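Local coordinates for protein endoglucanase A (Clostridium longisporum, PDB 6Q1I) that hydrolyses internal beta-1,4-glucosidic linkages of barley beta-glucan, lichenan and carboxymethylcellulose, and also attacks xylan, through its family 5 glycoside hydrolase domain, at residues Lys65-Lys70 / Leu338-Ser343; Ser295-Ala300 / Lys346-Arg351; Tyr302-Ala307 / Ile312-Trp317. One frame throughout, in Å; residues are numbered along the deposited sequence. Where two conformers were deposited one is given.

Interaction 1. Residues Lys65-Lys70 / Leu338-Ser343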
ATOM      1  N   LYS A  65       7.980   8.532  12.364  1.00 10.70           N
ATOM      2  CA  LYS A  65       7.640   9.949  12.260  1.00 11.80           C
ATOM      3  C   LYS A  65       8.865  10.830  12.480  1.00 11.88           C
ATOM      4  O   LYS A  65       9.102  11.787  11.732  1.00 12.64           O
ATOM      5  CB  LYS A  65       6.555  10.289  13.282  1.00 12.92           C
ATOM      6  CG  LYS A  65       6.290  11.779  13.465  1.00 16.74           C
ATOM      7  CD  LYS A  65       5.747  12.427  12.211  1.00 21.66           C
ATOM      8  CE  LYS A  65       5.548  13.925  12.416  1.00 25.03           C
ATOM      9  NZ  LYS A  65       4.862  14.556  11.256  1.00 28.48           N
ATOM     10  N   ASN A  66       9.648  10.535  13.517  1.00 12.12           N
ATOM     11  CA  ASN A  66      10.789  11.385  13.833  1.00 12.98           C
ATOM     12  C   ASN A  66      11.905  11.282  12.799  1.00 14.04           C
ATOM     13  O   ASN A  66      12.743  12.183  12.720  1.00 15.24           O
ATOM     14  CB  ASN A  66      11.297  11.057  15.232  1.00 14.96           C
ATOM     15  CG  ASN A  66      10.334  11.509  16.311  1.00 19.44           C
ATOM     16  OD1 ASN A  66       9.575  12.459  16.123  1.00 21.73           O
ATOM     17  ND2 ASN A  66      10.351  10.825  17.442  1.00 21.39           N
ATOM     18  N   ALA A  67      11.932  10.226  11.992  1.00 12.48           N
ATOM     19  CA  ALA A  67      12.914  10.142  10.923  1.00 12.43           C
ATOM     20  C   ALA A  67      12.570  11.057   9.758  1.00 12.90           C
ATOM     21  O   ALA A  67      13.456  11.377   8.963  1.00 14.79           O
ATOM     22  CB  ALA A  67      13.026   8.700  10.429  1.00 13.15           C
ATOM     23  N   GLY A  68      11.310  11.468   9.627  1.00 11.20           N
ATOM     24  CA  GLY A  68      10.904  12.374   8.568  1.00 11.09           C
ATOM     25  C   GLY A  68       9.912  11.806   7.576  1.00  9.48           C
ATOM     26  O   GLY A  68       9.543  12.515   6.630  1.00 11.49           O
ATOM     27  N   PHE A  69       9.473  10.559   7.721  1.00  9.61           N
ATOM     28  CA  PHE A  69       8.374  10.055   6.908  1.00  9.30           C
ATOM     29  C   PHE A  69       7.097  10.804   7.274  1.00  9.68           C
ATOM     30  O   PHE A  69       6.856  11.105   8.446  1.00 12.20           O
ATOM     31  CB  PHE A  69       8.182   8.562   7.173  1.00  8.95           C
ATOM     32  CG  PHE A  69       9.353   7.705   6.746  1.00  8.40           C
ATOM     33  CD1 PHE A  69      10.341   7.343   7.645  1.00  9.62           C
ATOM     34  CD2 PHE A  69       9.452   7.244   5.449  1.00  8.83           C
ATOM     35  CE1 PHE A  69      11.403   6.567   7.257  1.00 10.29           C
ATOM     36  CE2 PHE A  69      10.515   6.457   5.057  1.00 10.42           C
ATOM     37  CZ  PHE A  69      11.497   6.123   5.962  1.00 10.27           C
ATOM     38  N   LYS A  70       6.255  11.083   6.274  1.00  8.94           N
ATOM     39  CA  LYS A  70       5.021  11.822   6.511  1.00  8.95           C
ATOM     40  C   LYS A  70       3.768  10.968   6.417  1.00  8.49           C
ATOM     41  O   LYS A  70       2.690  11.440   6.801  1.00  9.66           O
ATOM     42  CB  LYS A  70       4.920  13.020   5.556  1.00 10.37           C
ATOM     43  CG  LYS A  70       5.843  14.177   5.956  1.00 12.62           C
ATOM     44  CD  LYS A  70       5.644  15.395   5.071  1.00 14.01           C
ATOM     45  CE  LYS A  70       4.334  16.113   5.372  1.00 16.91           C
ATOM     46  NZ  LYS A  70       4.140  17.308   4.491  1.00 19.03           N
ATOM     47  N   LEU A 338      14.733  -0.806  17.697  1.00 13.93           N
ATOM     48  CA  LEU A 338      14.474   0.559  17.250  1.00 16.48           C
ATOM     49  C   LEU A 338      15.711   1.222  16.642  1.00 17.85           C
ATOM     50  O   LEU A 338      15.760   2.447  16.526  1.00 21.06           O
ATOM     51  CB  LEU A 338      13.843   1.428  18.345  1.00 17.84           C
ATOM     52  CG  LEU A 338      12.507   0.893  18.867  1.00 20.04           C
ATOM     53  CD1 LEU A 338      11.880   1.865  19.851  1.00 22.78           C
ATOM     54  CD2 LEU A 338      11.543   0.595  17.729  1.00 21.52           C
ATOM     55  N   ASN A 339      16.712   0.430  16.270  1.00 16.37           N
ATOM     56  CA  ASN A 339      17.786   0.866  15.391  1.00 16.33           C
ATOM     57  C   ASN A 339      17.429   0.493  13.952  1.00 14.45           C
ATOM     58  O   ASN A 339      16.552  -0.329  13.707  1.00 14.91           O
ATOM     59  CB  ASN A 339      19.106   0.187  15.777  1.00 21.18           C
ATOM     60  CG  ASN A 339      19.611   0.599  17.150  1.00 28.05           C
ATOM     61  OD1 ASN A 339      19.435   1.738  17.581  1.00 29.02           O
ATOM     62  ND2 ASN A 339      20.255  -0.335  17.840  1.00 32.47           N
ATOM     63  N   TRP A 340      18.133   1.090  12.999  1.00 14.21           N
ATOM     64  CA  TRP A 340      17.905   0.810  11.585  1.00 13.29           C
ATOM     65  C   TRP A 340      18.793  -0.341  11.134  1.00 13.86           C
ATOM     66  O   TRP A 340      19.971  -0.406  11.487  1.00 16.30           O
ATOM     67  CB  TRP A 340      18.202   2.052  10.728  1.00 13.67           C
ATOM     68  CG  TRP A 340      17.439   3.225  11.179  1.00 14.40           C
ATOM     69  CD1 TRP A 340      17.867   4.192  12.030  1.00 16.14           C
ATOM     70  CD2 TRP A 340      16.086   3.552  10.845  1.00 14.34           C
ATOM     71  NE1 TRP A 340      16.874   5.103  12.252  1.00 16.60           N
ATOM     72  CE2 TRP A 340      15.767   4.737  11.533  1.00 15.31           C
ATOM     73  CE3 TRP A 340      15.119   2.964  10.027  1.00 14.22           C
ATOM     74  CZ2 TRP A 340      14.523   5.340  11.438  1.00 16.95           C
ATOM     75  CZ3 TRP A 340      13.881   3.577   9.926  1.00 15.37           C
ATOM     76  CH2 TRP A 340      13.599   4.747  10.632  1.00 15.70           C
ATOM     77  N   TYR A 341      18.218  -1.255  10.353  1.00 12.28           N
ATOM     78  CA  TYR A 341      19.032  -2.264   9.687  1.00 13.28           C
ATOM     79  C   TYR A 341      20.009  -1.611   8.714  1.00 12.56           C
ATOM     80  O   TYR A 341      21.153  -2.058   8.574  1.00 15.25           O
ATOM     81  CB  TYR A 341      18.139  -3.232   8.904  1.00 12.77           C
ATOM     82  CG  TYR A 341      17.238  -4.129   9.718  1.00 11.58           C
ATOM     83  CD1 TYR A 341      17.758  -5.135  10.520  1.00 12.46           C
ATOM     84  CD2 TYR A 341      15.859  -3.985   9.648  1.00 11.64           C
ATOM     85  CE1 TYR A 341      16.921  -5.963  11.250  1.00 12.66           C
ATOM     86  CE2 TYR A 341      15.018  -4.811  10.364  1.00 11.46           C
ATOM     87  CZ  TYR A 341      15.554  -5.794  11.166  1.00 11.92           C
ATOM     88  OH  TYR A 341      14.717  -6.620  11.888  1.00 13.31           O
ATOM     89  N   PHE A 342      19.560  -0.556   8.012  1.00 12.66           N
ATOM     90  CA  PHE A 342      20.341   0.162   7.000  1.00 12.84           C
ATOM     91  C   PHE A 342      20.062   1.660   7.150  1.00 13.62           C
ATOM     92  O   PHE A 342      19.226   2.240   6.451  1.00 13.24           O
ATOM     93  CB  PHE A 342      20.011  -0.339   5.586  1.00 14.10           C
ATOM     94  CG  PHE A 342      20.294  -1.796   5.399  1.00 15.14           C
ATOM     95  CD1 PHE A 342      21.591  -2.230   5.199  1.00 17.25           C
ATOM     96  CD2 PHE A 342      19.276  -2.737   5.450  1.00 14.90           C
ATOM     97  CE1 PHE A 342      21.875  -3.570   5.054  1.00 19.23           C
ATOM     98  CE2 PHE A 342      19.554  -4.085   5.307  1.00 15.70           C
ATOM     99  CZ  PHE A 342      20.860  -4.498   5.107  1.00 17.52           C
ATOM    100  N   SER A 343      20.778   2.303   8.073  1.00 14.91           N
ATOM    101  CA  SER A 343      20.591   3.737   8.262  0.60 14.60           C
ATOM    102  C   SER A 343      20.887   4.511   6.984  1.00 13.82           C
ATOM    103  O   SER A 343      20.273   5.555   6.750  1.00 13.92           O
ATOM    104  CB  SER A 343      21.447   4.243   9.426  0.60 17.27           C
ATOM    105  OG  SER A 343      22.819   4.041   9.170  0.60 17.81           O
TER

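Interaction 2. Residues Ser295-Ala300 / Lys346-Arg351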
ATOM      1  N   SER A 295      24.237   0.867  -3.607  1.00 12.24           N
ATOM      2  CA  SER A 295      23.327   0.971  -4.743  1.00 11.81           C
ATOM      3  C   SER A 295      21.886   1.141  -4.286  1.00 10.91           C
ATOM      4  O   SER A 295      21.124   1.906  -4.891  1.00 10.89           O
ATOM      5  CB  SER A 295      23.437  -0.267  -5.631  1.00 13.82           C
ATOM      6  OG  SER A 295      24.615  -0.232  -6.411  1.00 17.42           O
ATOM      7  N   ARG A 296      21.485   0.427  -3.229  1.00 10.46           N
ATOM      8  CA  ARG A 296      20.125   0.579  -2.720  1.00  9.97           C
ATOM      9  C   ARG A 296      19.873   2.005  -2.252  1.00 10.30           C
ATOM     10  O   ARG A 296      18.787   2.556  -2.465  1.00 10.26           O
ATOM     11  CB  ARG A 296      19.877  -0.405  -1.578  1.00 10.98           C
ATOM     12  CG  ARG A 296      19.907  -1.863  -1.983  1.00 10.30           C
ATOM     13  CD  ARG A 296      19.772  -2.756  -0.772  1.00 10.87           C
ATOM     14  NE  ARG A 296      18.441  -2.680  -0.178  1.00 10.45           N
ATOM     15  CZ  ARG A 296      18.158  -3.033   1.071  1.00 10.03           C
ATOM     16  NH1 ARG A 296      19.118  -3.482   1.869  1.00 10.93           N
ATOM     17  NH2 ARG A 296      16.914  -2.949   1.520  1.00 11.02           N
ATOM     18  N   ALA A 297      20.866   2.623  -1.615  1.00 10.69           N
ATOM     19  CA  ALA A 297      20.711   3.998  -1.155  1.00 10.37           C
ATOM     20  C   ALA A 297      20.647   4.972  -2.326  1.00 10.85           C
ATOM     21  O   ALA A 297      19.877   5.935  -2.286  1.00 11.23           O
ATOM     22  CB  ALA A 297      21.851   4.369  -0.208  1.00 11.78           C
ATOM     23  N   GLU A 298      21.476   4.767  -3.356  1.00 11.21           N
ATOM     24  CA  GLU A 298      21.397   5.611  -4.544  0.52 11.68           C
ATOM     25  C   GLU A 298      20.006   5.546  -5.163  1.00 10.54           C
ATOM     26  O   GLU A 298      19.416   6.574  -5.501  1.00 11.47           O
ATOM     27  CB  GLU A 298      22.454   5.188  -5.564  0.52 14.01           C
ATOM     28  CG  GLU A 298      23.860   5.657  -5.243  0.52 18.89           C
ATOM     29  CD  GLU A 298      24.786   5.576  -6.440  0.52 22.99           C
ATOM     30  OE1 GLU A 298      25.941   5.136  -6.273  0.52 25.86           O
ATOM     31  OE2 GLU A 298      24.358   5.953  -7.551  0.52 24.21           O
ATOM     32  N   LEU A 299      19.473   4.336  -5.325  1.00 10.17           N
ATOM     33  CA  LEU A 299      18.136   4.186  -5.884  1.00 10.22           C
ATOM     34  C   LEU A 299      17.090   4.848  -4.997  1.00  9.44           C
ATOM     35  O   LEU A 299      16.218   5.567  -5.490  1.00  9.86           O
ATOM     36  CB  LEU A 299      17.818   2.702  -6.073  1.00  9.72           C
ATOM     37  CG  LEU A 299      16.375   2.380  -6.457  1.00  9.64           C
ATOM     38  CD1 LEU A 299      15.998   3.028  -7.786  1.00  9.84           C
ATOM     39  CD2 LEU A 299      16.165   0.879  -6.530  1.00 10.25           C
ATOM     40  N   ALA A 300      17.178   4.632  -3.682  1.00  8.97           N
ATOM     41  CA  ALA A 300      16.202   5.208  -2.761  1.00  9.95           C
ATOM     42  C   ALA A 300      16.138   6.724  -2.899  1.00  8.77           C
ATOM     43  O   ALA A 300      15.049   7.304  -2.987  1.00 10.25           O
ATOM     44  CB  ALA A 300      16.556   4.817  -1.323  1.00 10.52           C
ATOM     45  N   LYS A 346      17.613   4.556   4.910  1.00 11.30           N
ATOM     46  CA  LYS A 346      16.693   5.501   5.538  1.00 11.27           C
ATOM     47  C   LYS A 346      17.126   6.940   5.268  1.00 11.12           C
ATOM     48  O   LYS A 346      16.311   7.788   4.893  1.00 11.68           O
ATOM     49  CB  LYS A 346      16.602   5.211   7.038  1.00 12.90           C
ATOM     50  CG  LYS A 346      15.769   6.196   7.843  1.00 14.46           C
ATOM     51  CD  LYS A 346      16.578   7.384   8.387  1.00 16.60           C
ATOM     52  CE  LYS A 346      17.609   6.946   9.419  1.00 19.62           C
ATOM     53  NZ  LYS A 346      18.314   8.101  10.039  1.00 22.01           N
ATOM     54  N   ASP A 347      18.415   7.230   5.454  1.00 11.93           N
ATOM     55  CA  ASP A 347      18.907   8.586   5.238  1.00 11.76           C
ATOM     56  C   ASP A 347      18.689   9.021   3.796  1.00 10.77           C
ATOM     57  O   ASP A 347      18.348  10.178   3.540  1.00 11.82           O
ATOM     58  CB  ASP A 347      20.394   8.684   5.592  1.00 14.07           C
ATOM     59  CG  ASP A 347      20.649   8.694   7.087  1.00 16.59           C
ATOM     60  OD1 ASP A 347      19.694   8.902   7.873  1.00 18.43           O
ATOM     61  OD2 ASP A 347      21.823   8.489   7.467  1.00 19.57           O
ATOM     62  N   ALA A 348      18.879   8.101   2.843  1.00 10.86           N
ATOM     63  CA  ALA A 348      18.695   8.424   1.430  1.00 11.12           C
ATOM     64  C   ALA A 348      17.235   8.729   1.101  1.00 10.82           C
ATOM     65  O   ALA A 348      16.947   9.633   0.306  1.00 11.06           O
ATOM     66  CB  ALA A 348      19.211   7.273   0.570  1.00 11.76           C
ATOM     67  N   LEU A 349      16.303   7.981   1.696  1.00  9.98           N
ATOM     68  CA  LEU A 349      14.882   8.238   1.473  1.00  9.50           C
ATOM     69  C   LEU A 349      14.503   9.637   1.933  1.00  9.98           C
ATOM     70  O   LEU A 349      13.804  10.375   1.226  1.00 10.28           O
ATOM     71  CB  LEU A 349      14.058   7.194   2.222  1.00  9.45           C
ATOM     72  CG  LEU A 349      14.088   5.765   1.688  1.00  8.97           C
ATOM     73  CD1 LEU A 349      13.455   4.808   2.693  1.00 10.85           C
ATOM     74  CD2 LEU A 349      13.381   5.656   0.347  1.00  9.77           C
ATOM     75  N   ILE A 350      14.933  10.007   3.138  1.00 10.22           N
ATOM     76  CA  ILE A 350      14.571  11.304   3.687  1.00 10.89           C
ATOM     77  C   ILE A 350      15.282  12.409   2.918  1.00 11.39           C
ATOM     78  O   ILE A 350      14.709  13.474   2.667  1.00 12.47           O
ATOM     79  CB  ILE A 350      14.862  11.347   5.201  1.00 12.16           C
ATOM     80  CG1 ILE A 350      14.130  10.213   5.949  1.00 11.91           C
ATOM     81  CG2 ILE A 350      14.494  12.714   5.776  1.00 13.22           C
ATOM     82  CD1 ILE A 350      12.632  10.174   5.718  1.00 12.78           C
ATOM     83  N   ARG A 351      16.541  12.176   2.536  1.00 11.07           N
ATOM     84  CA  ARG A 351      17.270  13.146   1.724  1.00 11.89           C
ATOM     85  C   ARG A 351      16.560  13.387   0.393  1.00 12.22           C
ATOM     86  O   ARG A 351      16.470  14.532  -0.068  1.00 12.80           O
ATOM     87  CB  ARG A 351      18.704  12.655   1.507  1.00 13.95           C
ATOM     88  CG  ARG A 351      19.567  13.578   0.683  1.00 14.67           C
ATOM     89  CD  ARG A 351      21.031  13.177   0.750  1.00 14.88           C
ATOM     90  NE  ARG A 351      21.310  11.834   0.242  1.00 17.06           N
ATOM     91  CZ  ARG A 351      21.714  10.800   0.982  1.00 17.97           C
ATOM     92  NH1 ARG A 351      21.902  10.906   2.291  1.00 20.14           N
ATOM     93  NH2 ARG A 351      21.952   9.646   0.393  1.00 20.58           N
TER

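Interaction 3. Residues Tyr302-Ala307 / Ile312-Trp317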
ATOM      1  N   TYR A 302      17.206   8.685  -5.426  1.00 10.04           N
ATOM      2  CA  TYR A 302      16.786   9.134  -6.746  1.00 10.55           C
ATOM      3  C   TYR A 302      15.294   8.911  -6.937  1.00  9.91           C
ATOM      4  O   TYR A 302      14.586   9.780  -7.459  1.00 10.28           O
ATOM      5  CB  TYR A 302      17.575   8.412  -7.835  1.00 11.35           C
ATOM      6  CG  TYR A 302      17.395   9.081  -9.173  1.00 11.76           C
ATOM      7  CD1 TYR A 302      18.266  10.087  -9.578  1.00 13.90           C
ATOM      8  CD2 TYR A 302      16.336   8.757 -10.011  1.00 12.48           C
ATOM      9  CE1 TYR A 302      18.100  10.725 -10.776  1.00 15.17           C
ATOM     10  CE2 TYR A 302      16.170   9.397 -11.224  1.00 14.41           C
ATOM     11  CZ  TYR A 302      17.054  10.384 -11.590  1.00 15.68           C
ATOM     12  OH  TYR A 302      16.921  11.046 -12.786  1.00 18.53           O
ATOM     13  N   TYR A 303      14.802   7.751  -6.503  1.00  8.90           N
ATOM     14  CA  TYR A 303      13.389   7.419  -6.637  1.00  8.63           C
ATOM     15  C   TYR A 303      12.516   8.436  -5.918  1.00  8.45           C
ATOM     16  O   TYR A 303      11.568   8.973  -6.499  1.00  9.11           O
ATOM     17  CB  TYR A 303      13.184   6.007  -6.090  1.00  9.31           C
ATOM     18  CG  TYR A 303      11.889   5.294  -6.426  1.00  8.72           C
ATOM     19  CD1 TYR A 303      10.645   5.841  -6.114  1.00  9.50           C
ATOM     20  CD2 TYR A 303      11.912   4.023  -6.989  1.00  8.95           C
ATOM     21  CE1 TYR A 303       9.475   5.165  -6.387  1.00  9.13           C
ATOM     22  CE2 TYR A 303      10.740   3.331  -7.251  1.00  8.29           C
ATOM     23  CZ  TYR A 303       9.524   3.914  -6.962  1.00  8.60           C
ATOM     24  OH  TYR A 303       8.343   3.248  -7.220  1.00  9.20           O
ATOM     25  N   VAL A 304      12.814   8.717  -4.649  1.00  9.06           N
ATOM     26  CA  VAL A 304      11.992   9.659  -3.897  1.00  9.17           C
ATOM     27  C   VAL A 304      12.066  11.053  -4.509  1.00  9.34           C
ATOM     28  O   VAL A 304      11.050  11.741  -4.624  1.00  9.37           O
ATOM     29  CB  VAL A 304      12.372   9.660  -2.404  1.00  9.12           C
ATOM     30  CG1 VAL A 304      11.591  10.724  -1.672  1.00 10.20           C
ATOM     31  CG2 VAL A 304      12.114   8.297  -1.785  1.00  9.39           C
ATOM     32  N   THR A 305      13.263  11.502  -4.894  1.00  9.54           N
ATOM     33  CA  THR A 305      13.390  12.824  -5.509  1.00 10.21           C
ATOM     34  C   THR A 305      12.566  12.906  -6.787  1.00  9.52           C
ATOM     35  O   THR A 305      11.805  13.854  -6.992  1.00 10.32           O
ATOM     36  CB  THR A 305      14.857  13.142  -5.821  1.00 11.67           C
ATOM     37  OG1 THR A 305      15.644  13.112  -4.626  1.00 13.74           O
ATOM     38  CG2 THR A 305      14.986  14.529  -6.437  1.00 12.28           C
ATOM     39  N   ALA A 306      12.688  11.899  -7.649  1.00  9.50           N
ATOM     40  CA  ALA A 306      11.992  11.915  -8.929  1.00 10.47           C
ATOM     41  C   ALA A 306      10.483  11.847  -8.738  1.00  9.77           C
ATOM     42  O   ALA A 306       9.722  12.534  -9.429  1.00 10.69           O
ATOM     43  CB  ALA A 306      12.468  10.743  -9.785  1.00 10.41           C
ATOM     44  N   ALA A 307      10.027  11.029  -7.798  1.00  9.63           N
ATOM     45  CA  ALA A 307       8.597  10.936  -7.551  1.00  9.21           C
ATOM     46  C   ALA A 307       8.064  12.227  -6.949  1.00  9.10           C
ATOM     47  O   ALA A 307       7.023  12.740  -7.376  1.00  9.19           O
ATOM     48  CB  ALA A 307       8.324   9.764  -6.625  1.00 10.00           C
ATOM     49  N   ILE A 312       4.249  12.786  -6.668  1.00  8.90           N
ATOM     50  CA  ILE A 312       3.857  11.404  -6.421  1.00  8.34           C
ATOM     51  C   ILE A 312       4.416  10.977  -5.065  1.00  8.43           C
ATOM     52  O   ILE A 312       5.637  10.812  -4.925  1.00  9.82           O
ATOM     53  CB  ILE A 312       4.358  10.461  -7.525  1.00  8.46           C
ATOM     54  CG1 ILE A 312       3.865  10.916  -8.901  1.00 10.27           C
ATOM     55  CG2 ILE A 312       3.919   9.023  -7.216  1.00  9.48           C
ATOM     56  CD1 ILE A 312       4.443  10.121 -10.055  1.00 11.36           C
ATOM     57  N   PRO A 313       3.576  10.748  -4.058  1.00  7.83           N
ATOM     58  CA  PRO A 313       4.051  10.110  -2.823  1.00  8.42           C
ATOM     59  C   PRO A 313       4.492   8.675  -3.081  1.00  8.39           C
ATOM     60  O   PRO A 313       3.921   7.972  -3.919  1.00  8.71           O
ATOM     61  CB  PRO A 313       2.814  10.139  -1.913  1.00 10.37           C
ATOM     62  CG  PRO A 313       1.903  11.154  -2.500  1.00 10.18           C
ATOM     63  CD  PRO A 313       2.163  11.146  -3.970  1.00  8.77           C
ATOM     64  N   CYS A 314       5.506   8.229  -2.328  1.00  8.42           N
ATOM     65  CA  CYS A 314       5.985   6.861  -2.443  0.77  7.87           C
ATOM     66  C   CYS A 314       6.234   6.311  -1.052  1.00  8.15           C
ATOM     67  O   CYS A 314       6.783   6.987  -0.179  1.00  9.63           O
ATOM     68  CB  CYS A 314       7.217   6.772  -3.348  0.77  9.41           C
ATOM     69  SG  CYS A 314       8.492   7.975  -2.970  0.77 11.14           S
ATOM     70  N   VAL A 315       5.803   5.066  -0.856  1.00  7.42           N
ATOM     71  CA  VAL A 315       5.704   4.447   0.467  1.00  6.22           C
ATOM     72  C   VAL A 315       6.548   3.168   0.473  1.00  7.28           C
ATOM     73  O   VAL A 315       6.227   2.188  -0.216  1.00  7.34           O
ATOM     74  CB  VAL A 315       4.237   4.162   0.818  1.00  7.11           C
ATOM     75  CG1 VAL A 315       4.107   3.750   2.262  1.00  7.25           C
ATOM     76  CG2 VAL A 315       3.343   5.384   0.533  1.00  8.06           C
ATOM     77  N   TRP A 316       7.628   3.173   1.259  1.00  7.31           N
ATOM     78  CA  TRP A 316       8.530   2.026   1.321  1.00  7.31           C
ATOM     79  C   TRP A 316       7.845   0.845   2.012  1.00  7.49           C
ATOM     80  O   TRP A 316       7.180   1.015   3.033  1.00  8.20           O
ATOM     81  CB  TRP A 316       9.791   2.415   2.100  1.00  7.36           C
ATOM     82  CG  TRP A 316      10.828   1.321   2.155  1.00  7.90           C
ATOM     83  CD1 TRP A 316      10.837   0.239   2.994  1.00  8.60           C
ATOM     84  CD2 TRP A 316      11.996   1.191   1.327  1.00  8.27           C
ATOM     85  NE1 TRP A 316      11.934  -0.556   2.739  1.00  8.71           N
ATOM     86  CE2 TRP A 316      12.664   0.009   1.727  1.00  9.10           C
ATOM     87  CE3 TRP A 316      12.556   1.968   0.303  1.00  8.99           C
ATOM     88  CZ2 TRP A 316      13.858  -0.414   1.136  1.00  9.52           C
ATOM     89  CZ3 TRP A 316      13.746   1.554  -0.269  1.00  9.06           C
ATOM     90  CH2 TRP A 316      14.379   0.370   0.143  1.00 10.50           C
ATOM     91  N   TRP A 317       8.023  -0.360   1.456  1.00  7.64           N
ATOM     92  CA  TRP A 317       7.510  -1.588   2.076  1.00  7.15           C
ATOM     93  C   TRP A 317       8.508  -2.095   3.120  1.00  7.44           C
ATOM     94  O   TRP A 317       9.585  -2.580   2.765  1.00  8.97           O
ATOM     95  CB  TRP A 317       7.267  -2.669   1.015  1.00  7.28           C
ATOM     96  CG  TRP A 317       6.723  -3.921   1.622  1.00  7.32           C
ATOM     97  CD1 TRP A 317       7.416  -5.080   1.888  1.00  8.57           C
ATOM     98  CD2 TRP A 317       5.389  -4.137   2.103  1.00  6.68           C
ATOM     99  NE1 TRP A 317       6.588  -5.994   2.506  1.00  8.25           N
ATOM    100  CE2 TRP A 317       5.342  -5.439   2.653  1.00  6.88           C
ATOM    101  CE3 TRP A 317       4.227  -3.357   2.118  1.00  7.58           C
ATOM    102  CZ2 TRP A 317       4.175  -5.982   3.190  1.00  7.34           C
ATOM    103  CZ3 TRP A 317       3.068  -3.893   2.659  1.00  7.65           C
ATOM    104  CH2 TRP A 317       3.050  -5.189   3.194  1.00  7.60           C
TER

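Interaction 1. Residues Lys65-Lys70 / Leu338-Ser343
Ala67 and Phe69 meet the indole of Trp340 in a small apolar contact on the outside of the barrel, where the end of helix 58-67 faces the loop that leads into helix 343-356. The benzo half of the indole does the touching. Ala67 CB lies 3.8 Å from Trp340 CZ2, and the neighbouring Trp340 CH2 is almost as close to the same methyl, which reaches the ring obliquely. The second touch is looser: Phe69 CE1 stands 4.4 Å from Trp340 CH2, with the indole atom at the edge of the phenyl ring and near its plane. Trp340 reaches this far because its CG sits beside the backbone N and anti to the carbonyl carbon (chi1 -55°), sending the long indole from the loop toward the helix end. No hydrogen bond links the two segments, and they bury just 85 Å² together.

The chain turns sharply between the two touching residues of 65-70. Gly68, with positive phi (116°), ends the helix in a Schellman motif, and its N bonds to Lys65 O at 3.1 Å. That turn leads the chain inward to strand 71-74, the second strand of the closed eight-stranded beta/alpha barrel, while Ala67 stays on the last helical turn. Phe69 is therefore the buried member of the trio, its ring also meeting Trp25 and packing on Leu349 and Ile350 of helix 343-356. Trp340 rests in addition on Lys63 and Ile64, one turn back along helix 58-67, and makes a cation-pi contact with Lys346. Two residues further on, Phe342 occupies the N-cap position of helix 343-356.

Interaction 2. Residues Ser295-Ala300 / Lys346-Arg351
Ala300 and Ala348 face each other where two outer helices, 293-309 and 343-356, run side by side in nearly the same direction. The axes of the short segments approach to 8.0 Å and cross at -17°, a close spacing made possible by the small residues on the facing surfaces. The alanine methyls are the bumps. Ala348 CB lies in the hollow between Ala297 and Ala300, 4.0 Å from Ala297 CB and 4.1 Å from Ala300 CB. At the floor of that hollow is backbone: Ala348 CB comes within 3.2 Å of Ala297 O, a tight packing contact.

The next bump is Ala300 CB, which in turn fits against both Ala348 and Leu349. The leucine starts off to one side of the interface, but with chi1 at -70° its CG turns away from the carbonyl carbon, which lets the branch swing back to the opposite helix and brings Leu349 CD2 to 3.7 Å from Ala300 CB. Leu349 CG too packs against the alanine methyl. The isobutyl group thus closes the barrel-facing flank of the seam, and it continues inward onto Val304 and Trp316.

Arg351 borders this apolar seam. It lays one face of its guanidinium over Ala348 CA, which sits toward the rim of the group, and NE forms a salt bridge with Glu301 of the other helix. Away from the interface, Lys346 NZ makes a salt bridge with Asp347 OD1 at 2.7 Å, on the syn side and tilted out of the carboxylate plane. No hydrogen bond joins the two segments directly. Near-parallel packing of consecutive outer helices, here the last two of the chain, is characteristic of the (beta/alpha)8 or TIM barrel that family 5 glycoside hydrolases share.

Interaction 3. Residues Tyr302-Ala307 / Ile312-Trp317
Cys314 points its side chain from the strand toward the helix and meets Tyr303, Val304 and Ala307. In the conformer described, one of two, its SG lies between the backbone N and the carbonyl carbon (chi1 48°), which places the sulfur against the helix surface; the sulfur contacts hold for that conformer. Val304 CG2 is 3.8 Å from Cys314 SG, and Ala307 CB, one turn further along the helix, touches the same sulfur at 4.1 Å.

Tyr303 approaches from another side. With CG anti to the backbone N, its ring leans across toward the strand, and Tyr303 CE1 comes to 4.1 Å from Cys314 CB. The cysteine methylene meets the ring obliquely. Cys314 SG is farther off, 5.5 Å from the centroid of the Tyr303 ring, in an oblique sulfur-aromatic contact. The phenol extends past the cysteine, where its OH is hydrogen-bonded to Ala235 O, and the ring also stacks on Phe285, so both polar and aromatic neighbours hold its tilt.

At the other end of the contact the backbone takes over. Ile312 N donates to Ala307 O at 2.9 Å, nearly straight at 162°, although the donor stands above the carbonyl plane. This bond draws the connecting turn back against the helix. Beside it Ala307 CB packs 4.1 Å from Ile312 CB and closer still, 3.3 Å, to Ile312 O.

Helix and strand segments run almost antiparallel, at 156°, as the last half of the beta-alpha-beta unit formed by strand 280-285, helix 293-309 and strand 314-318. On the flanks, Tyr303 touches Leu262 of helix 256-275 and Val304 touches Tyr353 of helix 343-356. Strand 314-318 itself lies between strands 280-285 and 23-27, bonding through its backbone to both Ile282 and Gly24 and thereby closing the barrel.

In the fold
From the N terminus, helix 58-67 and the turn after it supply the first half of interaction 1, whose partner comes only after residue 337; this long loop takes in most of the barrel. Helix 293-309 then provides one side of interaction 2 and, a turn later, of interaction 3. Interaction 3 closes first, through a short turn into strand 314-318, and lies wholly within the spans of the other two. Interactions 1 and 2 cross, since 338-343 falls between 295-300 and 346-351. Helix 343-356 packs on both the helix and the strand of interaction 3 and also touches interaction 1, so this final helix ties the second barrel strand's approach to the eighth strand.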